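Local atomic coordinates of protein MpaA (Escherichia coli O157:H7, PDB entry 5HXD), a protein that probably hydrolyses the amide bond between gamma-D-glutamate and diaminopimelate in the murein tripeptide, as a zinc-dependent amidase of the M14 carboxypeptidase family. Residues A[109-114]-A[126-131]; A[97-102]-A[189-194]; A[3-8]-A[66-71]; A[41-46]-A[74-79]. All coordinates share one frame; numbering follows the deposited sequence.

Contact 1. Residues A[109-114]-A[126-131]; sequences GETVYR and LLTGDK
Tyr113 and Leu126 meet on the face of a beta hairpin that also carries Thr111. CG of Tyr113 sits between its own backbone N and carbonyl carbon (chi1 68°), and the ring presents its edge to the leucine: CE2 lies 3.5 Å from Leu126 CG, near the ring plane, with CD1 of Leu126 beside CD2 and CE2. The leucine's CG stands beside its backbone N, anti to the carbonyl carbon (chi1 -70°). Its CB touches the methyl of Thr111, CG2 to CB 3.8 Å. Thr111 and Leu126 form an antiparallel hydrogen-bonded pair, Thr111 N to Leu126 O 2.9 Å and Leu126 N to Thr111 O 2.7 Å. Glu110 and Leu127 are the adjoining non-hydrogen-bonded pair, with side chains on the other, more exposed face. Beyond them Thr128 N donates to Gly109 O at 3.2 Å. The Thr128 side chain divides its work: CG2 packs on Thr111 CB at 4.0 Å, while OG1 is hydrogen-bonded to Lys107 O. Gly11 of the second subunit covers Tyr113 and Leu126, while Thr111 packs on Asp96 and Arg99. The touching atoms of Thr111, Tyr113 and Leu126 side chains are carbons, so polar bonding across the hairpin falls to the backbone.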
# COMPACT_ATOMS: atom_id res chain seq x y z
N GLY A 109 13.16 21.68 -8.83
CA GLY A 109 12.02 22.49 -8.40
C GLY A 109 10.79 21.66 -8.12
O GLY A 109 10.84 20.67 -7.39
N GLU A 110 9.67 22.04 -8.73
CA GLU A 110 8.41 21.42 -8.37
C GLU A 110 7.76 20.62 -9.50
O GLU A 110 7.99 20.87 -10.68
CB GLU A 110 7.44 22.50 -7.87
CG GLU A 110 7.83 23.11 -6.53
CD GLU A 110 6.91 24.27 -6.12
OE1 GLU A 110 5.75 24.34 -6.59
OE2 GLU A 110 7.36 25.12 -5.32
N THR A 111 6.96 19.64 -9.11
CA THR A 111 6.20 18.86 -10.06
C THR A 111 4.81 18.78 -9.49
O THR A 111 4.64 18.90 -8.28
CB THR A 111 6.82 17.46 -10.30
OG1 THR A 111 6.05 16.74 -11.26
CG2 THR A 111 6.87 16.66 -9.01
N VAL A 112 3.80 18.61 -10.34
CA VAL A 112 2.40 18.58 -9.90
C VAL A 112 1.67 17.34 -10.43
O VAL A 112 1.75 17.03 -11.61
CB VAL A 112 1.62 19.85 -10.34
CG1 VAL A 112 2.03 21.07 -9.50
CG2 VAL A 112 1.78 20.13 -11.85
N TYR A 113 0.99 16.64 -9.54
CA TYR A 113 0.21 15.48 -9.94
C TYR A 113 -1.28 15.77 -9.76
O TYR A 113 -1.66 16.81 -9.22
CB TYR A 113 0.66 14.23 -9.15
CG TYR A 113 0.36 14.20 -7.65
CD1 TYR A 113 -0.78 13.58 -7.17
CD2 TYR A 113 1.23 14.76 -6.73
CE1 TYR A 113 -1.06 13.54 -5.83
CE2 TYR A 113 0.96 14.71 -5.37
CZ TYR A 113 -0.19 14.11 -4.92
OH TYR A 113 -0.49 14.05 -3.57
N ARG A 114 -2.12 14.87 -10.23
CA ARG A 114 -3.57 15.04 -10.11
C ARG A 114 -4.03 14.42 -8.80
O ARG A 114 -3.72 13.26 -8.53
CB ARG A 114 -4.29 14.40 -11.29
CG ARG A 114 -5.77 14.70 -11.39
CD ARG A 114 -6.42 13.88 -12.49
NE ARG A 114 -5.79 14.17 -13.77
CZ ARG A 114 -6.15 15.18 -14.55
NH1 ARG A 114 -7.14 15.98 -14.16
NH2 ARG A 114 -5.52 15.40 -15.70
N LEU A 126 4.69 18.55 -5.62
CA LEU A 126 5.73 17.69 -5.06
C LEU A 126 7.11 18.21 -5.44
O LEU A 126 7.23 19.08 -6.29
CB LEU A 126 5.56 16.24 -5.52
CG LEU A 126 4.37 15.43 -4.99
CD1 LEU A 126 4.43 13.98 -5.45
CD2 LEU A 126 4.31 15.50 -3.49
N LEU A 127 8.14 17.67 -4.80
CA LEU A 127 9.53 18.03 -5.14
C LEU A 127 10.24 17.03 -6.12
O LEU A 127 9.93 15.83 -6.16
CB LEU A 127 10.33 18.16 -3.84
CG LEU A 127 9.98 19.23 -2.80
CD1 LEU A 127 10.89 19.09 -1.62
CD2 LEU A 127 10.14 20.61 -3.37
N THR A 128 11.19 17.51 -6.92
CA THR A 128 11.88 16.63 -7.87
C THR A 128 13.24 16.15 -7.34
O THR A 128 13.95 15.41 -8.04
CB THR A 128 12.11 17.33 -9.25
OG1 THR A 128 13.02 18.43 -9.12
CG2 THR A 128 10.79 17.82 -9.85
N GLY A 129 13.59 16.55 -6.12
CA GLY A 129 14.90 16.25 -5.56
C GLY A 129 15.78 17.48 -5.63
O GLY A 129 15.58 18.37 -6.46
N ASP A 130 16.76 17.58 -4.74
CA ASP A 130 17.62 18.76 -4.76
C ASP A 130 18.77 18.52 -5.73
O ASP A 130 19.57 19.41 -6.00
CB ASP A 130 18.14 19.10 -3.36
CG ASP A 130 18.79 17.93 -2.66
OD1 ASP A 130 19.71 17.29 -3.24
OD2 ASP A 130 18.40 17.65 -1.51
N LYS A 131 18.84 17.30 -6.26
CA LYS A 131 19.78 17.03 -7.33
C LYS A 131 19.28 15.81 -8.11
O LYS A 131 18.52 15.00 -7.56
CB LYS A 131 21.18 16.79 -6.77
CG LYS A 131 21.29 15.56 -5.89
CD LYS A 131 22.71 15.33 -5.41
CE LYS A 131 22.85 13.89 -4.89
NZ LYS A 131 24.21 13.59 -4.33

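Contact 2. Residues A[97-102]-A[189-194]; sequences LNRNFP and YETPGS
Arg99 lays its guanidinium against Thr191, the two side chains crossing at about a right angle. CB of Thr191 stands 3.6 Å above the guanidinium plane, over its centre, and the methyl CG2 covers the same face, 3.4 Å from NH2. The arginine reaches this place by a bend at chi2 (-66°), which sets CD beside Pro192 O. NH1 then donates to Asn98 O of its own segment at 2.6 Å; this acceptor lies close to the guanidinium plane, whereas NH1 stands above the plane of the carbonyl. NH2 faces the edge of the Tyr189 ring, 4.1 Å from CE1. Across the backbones, Phe101 N donates to Gly193 O at 2.7 Å, and the same oxygen lies at the edge of the Phe101 ring. Gly193 has a positive phi (75°) in a type II turn running from Thr191 to Ser194. Asn98 sets its amide beside Ser194, ND2 to CB 3.9 Å, near the predicted zinc ligands His49 and His157, while OD1 accepts from Phe195 N. Ser194 N-caps helix 195-201, to whose Phe195 the Phe101 ring is edge-to-face, and Phe101 also packs on helix 136-148.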
# COMPACT_ATOMS: atom_id res chain seq x y z
N LEU A 97 9.35 10.37 -6.88
CA LEU A 97 10.47 9.54 -7.32
C LEU A 97 10.49 9.40 -8.85
O LEU A 97 11.54 9.15 -9.44
CB LEU A 97 10.42 8.14 -6.67
CG LEU A 97 10.78 8.03 -5.18
CD1 LEU A 97 10.53 6.63 -4.66
CD2 LEU A 97 12.19 8.45 -4.92
N ASN A 98 9.34 9.57 -9.48
CA ASN A 98 9.25 9.48 -10.93
C ASN A 98 9.46 10.85 -11.57
O ASN A 98 9.04 11.08 -12.70
CB ASN A 98 7.90 8.91 -11.36
CG ASN A 98 7.96 8.21 -12.71
OD1 ASN A 98 8.87 7.42 -12.99
ND2 ASN A 98 6.97 8.48 -13.54
N ARG A 99 10.10 11.75 -10.82
CA ARG A 99 10.66 12.97 -11.40
C ARG A 99 12.08 13.09 -10.90
O ARG A 99 12.76 14.08 -11.19
CB ARG A 99 9.86 14.23 -11.03
CG ARG A 99 8.40 14.22 -11.45
CD ARG A 99 8.24 14.22 -12.95
NE ARG A 99 6.84 14.20 -13.34
CZ ARG A 99 6.08 13.11 -13.37
NH1 ARG A 99 6.58 11.93 -13.02
NH2 ARG A 99 4.81 13.21 -13.72
N ASN A 100 12.53 12.08 -10.16
CA ASN A 100 13.84 12.08 -9.51
C ASN A 100 14.98 11.28 -10.21
O ASN A 100 16.10 11.22 -9.71
CB ASN A 100 13.67 11.55 -8.07
CG ASN A 100 14.81 11.96 -7.15
OD1 ASN A 100 15.44 11.11 -6.51
ND2 ASN A 100 15.07 13.27 -7.06
N PHE A 101 14.73 10.68 -11.37
CA PHE A 101 15.76 9.86 -12.00
C PHE A 101 16.75 10.71 -12.79
O PHE A 101 16.35 11.62 -13.53
CB PHE A 101 15.12 8.78 -12.88
CG PHE A 101 14.52 7.64 -12.11
CD1 PHE A 101 15.24 6.48 -11.89
CD2 PHE A 101 13.25 7.75 -11.57
CE1 PHE A 101 14.71 5.42 -11.16
CE2 PHE A 101 12.70 6.69 -10.84
CZ PHE A 101 13.44 5.52 -10.64
N PRO A 102 18.06 10.41 -12.65
CA PRO A 102 19.15 11.17 -13.26
C PRO A 102 19.18 11.13 -14.80
O PRO A 102 20.25 11.23 -15.39
CB PRO A 102 20.40 10.52 -12.68
CG PRO A 102 19.97 9.13 -12.34
CD PRO A 102 18.57 9.28 -11.84
N TYR A 189 1.38 14.02 -21.39
CA TYR A 189 2.03 15.14 -20.69
C TYR A 189 3.49 14.77 -20.40
O TYR A 189 3.87 13.60 -20.45
CB TYR A 189 1.29 15.52 -19.39
CG TYR A 189 1.12 14.38 -18.42
CD1 TYR A 189 2.07 14.10 -17.45
CD2 TYR A 189 -0.00 13.57 -18.49
CE1 TYR A 189 1.91 13.04 -16.57
CE2 TYR A 189 -0.18 12.51 -17.61
CZ TYR A 189 0.77 12.26 -16.66
OH TYR A 189 0.58 11.21 -15.80
N GLU A 190 4.28 15.80 -20.09
CA GLU A 190 5.73 15.69 -19.91
C GLU A 190 6.09 15.25 -18.49
O GLU A 190 5.47 15.70 -17.54
CB GLU A 190 6.39 17.04 -20.23
CG GLU A 190 7.72 16.93 -20.98
CD GLU A 190 7.99 18.14 -21.87
OE1 GLU A 190 7.56 18.11 -23.05
OE2 GLU A 190 8.63 19.11 -21.39
N THR A 191 7.07 14.36 -18.36
CA THR A 191 7.51 13.89 -17.04
C THR A 191 9.04 13.90 -16.90
O THR A 191 9.67 12.85 -16.95
CB THR A 191 6.99 12.46 -16.75
OG1 THR A 191 7.60 11.53 -17.66
CG2 THR A 191 5.47 12.36 -16.90
N PRO A 192 9.63 15.09 -16.69
CA PRO A 192 11.09 15.20 -16.54
C PRO A 192 11.62 14.37 -15.38
O PRO A 192 11.01 14.35 -14.32
CB PRO A 192 11.30 16.69 -16.27
CG PRO A 192 10.01 17.16 -15.67
CD PRO A 192 8.95 16.36 -16.36
N GLY A 193 12.73 13.67 -15.59
CA GLY A 193 13.33 12.87 -14.54
C GLY A 193 12.59 11.57 -14.25
O GLY A 193 12.89 10.90 -13.27
N SER A 194 11.64 11.20 -15.11
CA SER A 194 10.89 9.95 -14.95
C SER A 194 11.76 8.69 -15.16
O SER A 194 12.84 8.76 -15.75
CB SER A 194 9.70 9.91 -15.92
OG SER A 194 10.11 9.50 -17.21

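Contact 3. Residues A[3-8]-A[66-71]; sequences VTRPRA and LTPSLR
Val3 and Thr67 bring the N-terminal arm against the loop that leaves helix 53-65, on the connection of a beta-alpha-beta unit just before strand 74-76. One backbone hydrogen bond joins the two segments: Thr67 N donates to Val3 O over 3.1 Å. Next to it Thr4 and Leu66 make a single bridge, their CA atoms 4.5 Å apart, so the arm lies beside the loop without forming a longer ladder. A backbone bond between Arg5 and Thr65 flanks the bridge on its other side.

Among side-chain polar groups, the Thr67 hydroxyl lies beside its own backbone N (chi1 -48°), which brings OG1 close to Val3 O; its hydrogen-bond partner is Thr2 O. The Arg5 guanidinium turns to carbonyls beyond both segments, NH2 bonding to Arg64 O near the end of helix 53-65 and to Ala12 O. Farther along the arm, Arg7 forms a salt bridge with Asp123 of the second subunit, so the same arm that covers this loop also reaches the dimer partner.

Apolar contacts are few in this surface contact. The 3-10 turn at residues 68-70 presents Leu70 toward the arm, and its CD1 is 4.3 Å from Val3 CG1. Arg5 CG also lies 4.3 Å from Pro68 CD. Leu66 has CG anti to its backbone N (chi1 177°), and its methyl CD1 lies 3.3 Å from Val3 O.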
# COMPACT_ATOMS: atom_id res chain seq x y z
N VAL A 3 0.84 -25.35 -12.84
CA VAL A 3 1.20 -23.98 -13.22
C VAL A 3 1.19 -23.02 -12.00
O VAL A 3 1.89 -22.00 -12.00
CB VAL A 3 0.25 -23.43 -14.34
CG1 VAL A 3 0.90 -22.27 -15.11
CG2 VAL A 3 -0.18 -24.54 -15.30
N THR A 4 0.39 -23.34 -10.98
CA THR A 4 0.24 -22.47 -9.80
C THR A 4 0.33 -23.22 -8.46
O THR A 4 -0.22 -24.32 -8.32
CB THR A 4 -1.11 -21.73 -9.80
OG1 THR A 4 -2.16 -22.62 -9.37
CG2 THR A 4 -1.44 -21.18 -11.19
N ARG A 5 1.00 -22.61 -7.48
CA ARG A 5 0.94 -23.08 -6.10
C ARG A 5 -0.51 -23.18 -5.61
O ARG A 5 -1.35 -22.36 -5.98
CB ARG A 5 1.73 -22.14 -5.18
CG ARG A 5 3.23 -22.11 -5.41
CD ARG A 5 3.98 -21.66 -4.14
NE ARG A 5 3.64 -20.29 -3.74
CZ ARG A 5 4.05 -19.70 -2.62
NH1 ARG A 5 4.81 -20.35 -1.75
NH2 ARG A 5 3.68 -18.46 -2.37
N PRO A 6 -0.81 -24.18 -4.76
CA PRO A 6 -2.15 -24.32 -4.17
C PRO A 6 -2.56 -23.07 -3.39
O PRO A 6 -1.75 -22.52 -2.64
CB PRO A 6 -2.00 -25.52 -3.23
CG PRO A 6 -0.84 -26.27 -3.74
CD PRO A 6 0.09 -25.26 -4.34
N ARG A 7 -3.81 -22.63 -3.56
CA ARG A 7 -4.33 -21.41 -2.94
C ARG A 7 -4.05 -21.37 -1.44
O ARG A 7 -3.84 -20.30 -0.88
CB ARG A 7 -5.83 -21.28 -3.19
CG ARG A 7 -6.40 -19.88 -2.98
CD ARG A 7 -7.86 -19.82 -3.40
NE ARG A 7 -8.71 -20.67 -2.56
CZ ARG A 7 -9.98 -20.96 -2.83
NH1 ARG A 7 -10.56 -20.47 -3.92
NH2 ARG A 7 -10.68 -21.74 -2.01
N ALA A 8 -4.03 -22.55 -0.81
CA ALA A 8 -3.86 -22.65 0.63
C ALA A 8 -2.48 -22.23 1.14
O ALA A 8 -2.33 -21.96 2.33
CB ALA A 8 -4.15 -24.07 1.08
N LEU A 66 2.16 -18.21 -9.10
CA LEU A 66 2.91 -18.91 -10.14
C LEU A 66 3.96 -19.83 -9.52
O LEU A 66 4.56 -19.51 -8.50
CB LEU A 66 3.56 -17.90 -11.09
CG LEU A 66 4.44 -18.50 -12.21
CD1 LEU A 66 3.65 -19.48 -13.09
CD2 LEU A 66 5.13 -17.41 -13.05
N THR A 67 4.16 -21.00 -10.13
CA THR A 67 5.11 -21.96 -9.58
C THR A 67 6.50 -21.41 -9.84
O THR A 67 6.79 -20.99 -10.95
CB THR A 67 4.93 -23.35 -10.20
OG1 THR A 67 3.54 -23.70 -10.18
CG2 THR A 67 5.73 -24.40 -9.43
N PRO A 68 7.35 -21.37 -8.79
CA PRO A 68 8.63 -20.65 -8.82
C PRO A 68 9.54 -21.00 -9.99
O PRO A 68 10.08 -20.08 -10.61
CB PRO A 68 9.27 -21.05 -7.48
CG PRO A 68 8.15 -21.27 -6.60
CD PRO A 68 7.02 -21.83 -7.43
N SER A 69 9.70 -22.29 -10.29
CA SER A 69 10.58 -22.76 -11.38
C SER A 69 10.37 -22.01 -12.69
O SER A 69 11.32 -21.76 -13.44
CB SER A 69 10.39 -24.26 -11.64
OG SER A 69 10.14 -24.98 -10.44
N LEU A 70 9.11 -21.65 -12.97
CA LEU A 70 8.69 -21.04 -14.23
C LEU A 70 8.92 -19.52 -14.36
O LEU A 70 8.58 -18.94 -15.39
CB LEU A 70 7.19 -21.32 -14.46
CG LEU A 70 6.62 -22.74 -14.33
CD1 LEU A 70 5.09 -22.71 -14.19
CD2 LEU A 70 7.04 -23.60 -15.52
N ARG A 71 9.49 -18.87 -13.34
CA ARG A 71 9.66 -17.42 -13.42
C ARG A 71 10.86 -17.05 -14.27
O ARG A 71 11.99 -17.50 -14.03
CB ARG A 71 9.78 -16.78 -12.02
CG ARG A 71 9.63 -15.24 -12.01
CD ARG A 71 9.13 -14.67 -10.65
NE ARG A 71 10.06 -14.93 -9.55
CZ ARG A 71 11.14 -14.19 -9.30
NH1 ARG A 71 11.41 -13.15 -10.06
NH2 ARG A 71 11.94 -14.49 -8.29

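Contact 4. Residues A[41-46]-A[74-79]; sequences SGLILA and HVVLCV
His74 O accepts a hydrogen bond from Ile44 N at 2.8 Å, the shortest polar bond between the two segments, and the CA of Leu43 adds a longer C-H contact to the same oxygen. The ladder then alternates: His74 N donates to Gly42 O, Val76 N to Ile44 O at 2.9 Å, and Ala46 N makes a weak bond to Val76 O. Strands 43-45 and 74-76 run parallel, 17° apart, and helix 53-65 links them as a beta-alpha-beta crossover; 74-76 is the outermost strand of the mixed sheet in this chain, and 153-157 flanks 43-45. On the face of Leu43, Leu45, His74 and Val76, packed on helix 136-148, Leu43 crosses His74 at about a right angle, CD1 to CB 3.8 Å. Leu45 and Val76 lie side by side and point the same way, CD1 to CB 3.7 Å. Ile44 and Val75 share the other face, where Val75 meets Leu59 of helix 53-65. His74 ND1 bonds to Ala34 N. Beyond the strands Val79 N donates to Ala46 O at 2.9 Å, and Val79 CG2 touches Leu45 CG at 3.9 Å. Cys78, just before Val79, is disulfide-bonded to Cys84.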
# COMPACT_ATOMS: atom_id res chain seq x y z
N SER A 41 15.91 -12.36 -19.49
CA SER A 41 15.36 -11.91 -18.21
C SER A 41 15.17 -10.42 -18.22
O SER A 41 16.09 -9.67 -18.54
CB SER A 41 16.26 -12.30 -17.06
OG SER A 41 16.06 -13.65 -16.73
N GLY A 42 13.94 -10.02 -17.88
CA GLY A 42 13.55 -8.63 -17.79
C GLY A 42 13.23 -8.26 -16.36
O GLY A 42 13.47 -9.05 -15.44
N LEU A 43 12.67 -7.08 -16.16
CA LEU A 43 12.41 -6.59 -14.80
C LEU A 43 10.95 -6.18 -14.65
O LEU A 43 10.42 -5.45 -15.50
CB LEU A 43 13.35 -5.42 -14.47
CG LEU A 43 13.30 -4.75 -13.10
CD1 LEU A 43 13.31 -5.77 -11.97
CD2 LEU A 43 14.48 -3.80 -12.98
N ILE A 44 10.30 -6.65 -13.58
CA ILE A 44 8.93 -6.22 -13.31
C ILE A 44 8.86 -5.43 -12.00
O ILE A 44 9.31 -5.88 -10.94
CB ILE A 44 7.95 -7.41 -13.29
CG1 ILE A 44 8.12 -8.24 -14.57
CG2 ILE A 44 6.51 -6.92 -13.20
CD1 ILE A 44 7.74 -9.70 -14.42
N LEU A 45 8.29 -4.25 -12.10
CA LEU A 45 8.45 -3.21 -11.09
C LEU A 45 7.09 -2.79 -10.60
O LEU A 45 6.12 -2.83 -11.37
CB LEU A 45 9.17 -2.01 -11.71
CG LEU A 45 10.41 -1.35 -11.13
CD1 LEU A 45 11.50 -2.35 -10.85
CD2 LEU A 45 10.89 -0.33 -12.13
N ALA A 46 7.01 -2.35 -9.34
CA ALA A 46 5.78 -1.79 -8.83
C ALA A 46 6.00 -0.85 -7.65
O ALA A 46 7.10 -0.77 -7.09
CB ALA A 46 4.83 -2.89 -8.44
N HIS A 74 12.98 -10.85 -13.19
CA HIS A 74 13.21 -10.27 -11.87
C HIS A 74 12.04 -9.40 -11.39
O HIS A 74 11.34 -8.79 -12.20
CB HIS A 74 14.48 -9.41 -11.86
CG HIS A 74 15.70 -10.12 -12.36
ND1 HIS A 74 16.24 -11.21 -11.72
CD2 HIS A 74 16.51 -9.86 -13.41
CE1 HIS A 74 17.31 -11.62 -12.37
NE2 HIS A 74 17.50 -10.81 -13.40
N VAL A 75 11.86 -9.31 -10.07
CA VAL A 75 10.70 -8.61 -9.51
C VAL A 75 11.05 -7.70 -8.33
O VAL A 75 11.73 -8.11 -7.39
CB VAL A 75 9.62 -9.62 -9.04
CG1 VAL A 75 8.49 -8.90 -8.29
CG2 VAL A 75 9.07 -10.41 -10.24
N VAL A 76 10.59 -6.45 -8.43
CA VAL A 76 10.54 -5.50 -7.32
C VAL A 76 9.09 -5.10 -7.00
O VAL A 76 8.45 -4.39 -7.78
CB VAL A 76 11.36 -4.23 -7.63
CG1 VAL A 76 11.13 -3.14 -6.57
CG2 VAL A 76 12.83 -4.57 -7.81
N LEU A 77 8.56 -5.56 -5.88
CA LEU A 77 7.17 -5.26 -5.52
C LEU A 77 6.96 -3.80 -5.16
O LEU A 77 5.93 -3.21 -5.51
CB LEU A 77 6.71 -6.14 -4.36
CG LEU A 77 6.56 -7.61 -4.69
CD1 LEU A 77 6.25 -8.41 -3.45
CD2 LEU A 77 5.46 -7.76 -5.70
N CYS A 78 7.91 -3.19 -4.45
CA CYS A 78 7.70 -1.84 -3.98
C CYS A 78 8.98 -0.98 -4.04
O CYS A 78 9.90 -1.12 -3.22
CB CYS A 78 7.14 -1.88 -2.55
SG CYS A 78 6.40 -0.36 -1.99
N VAL A 79 9.03 -0.11 -5.04
CA VAL A 79 10.17 0.79 -5.22
C VAL A 79 10.25 1.77 -4.04
O VAL A 79 11.34 2.10 -3.57
CB VAL A 79 10.07 1.55 -6.57
CG1 VAL A 79 11.04 2.70 -6.63
CG2 VAL A 79 10.30 0.61 -7.76

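From the N terminus, residues 3-8 meet 66-71 in contact 3, closing a loop over the small antiparallel sheet, strand 43-45 and helix 53-65. Contact 4 opens inside that loop at 41-46 and closes after it at 74-79, so the two cross, joining the N-terminal arm to the beta-alpha-beta unit. Both close before contact 2 opens at 97-102. Closing at 189-194, contact 2 joins the loop between helix 81-85 and strand 110-114 to the loop before helix 195-201; the hairpin of contact 1 is nested within it, Asn100 ND2 probably bonding to Thr128 O. Contacts 1 and 3, about 40 Å apart between centres, both reach the second subunit.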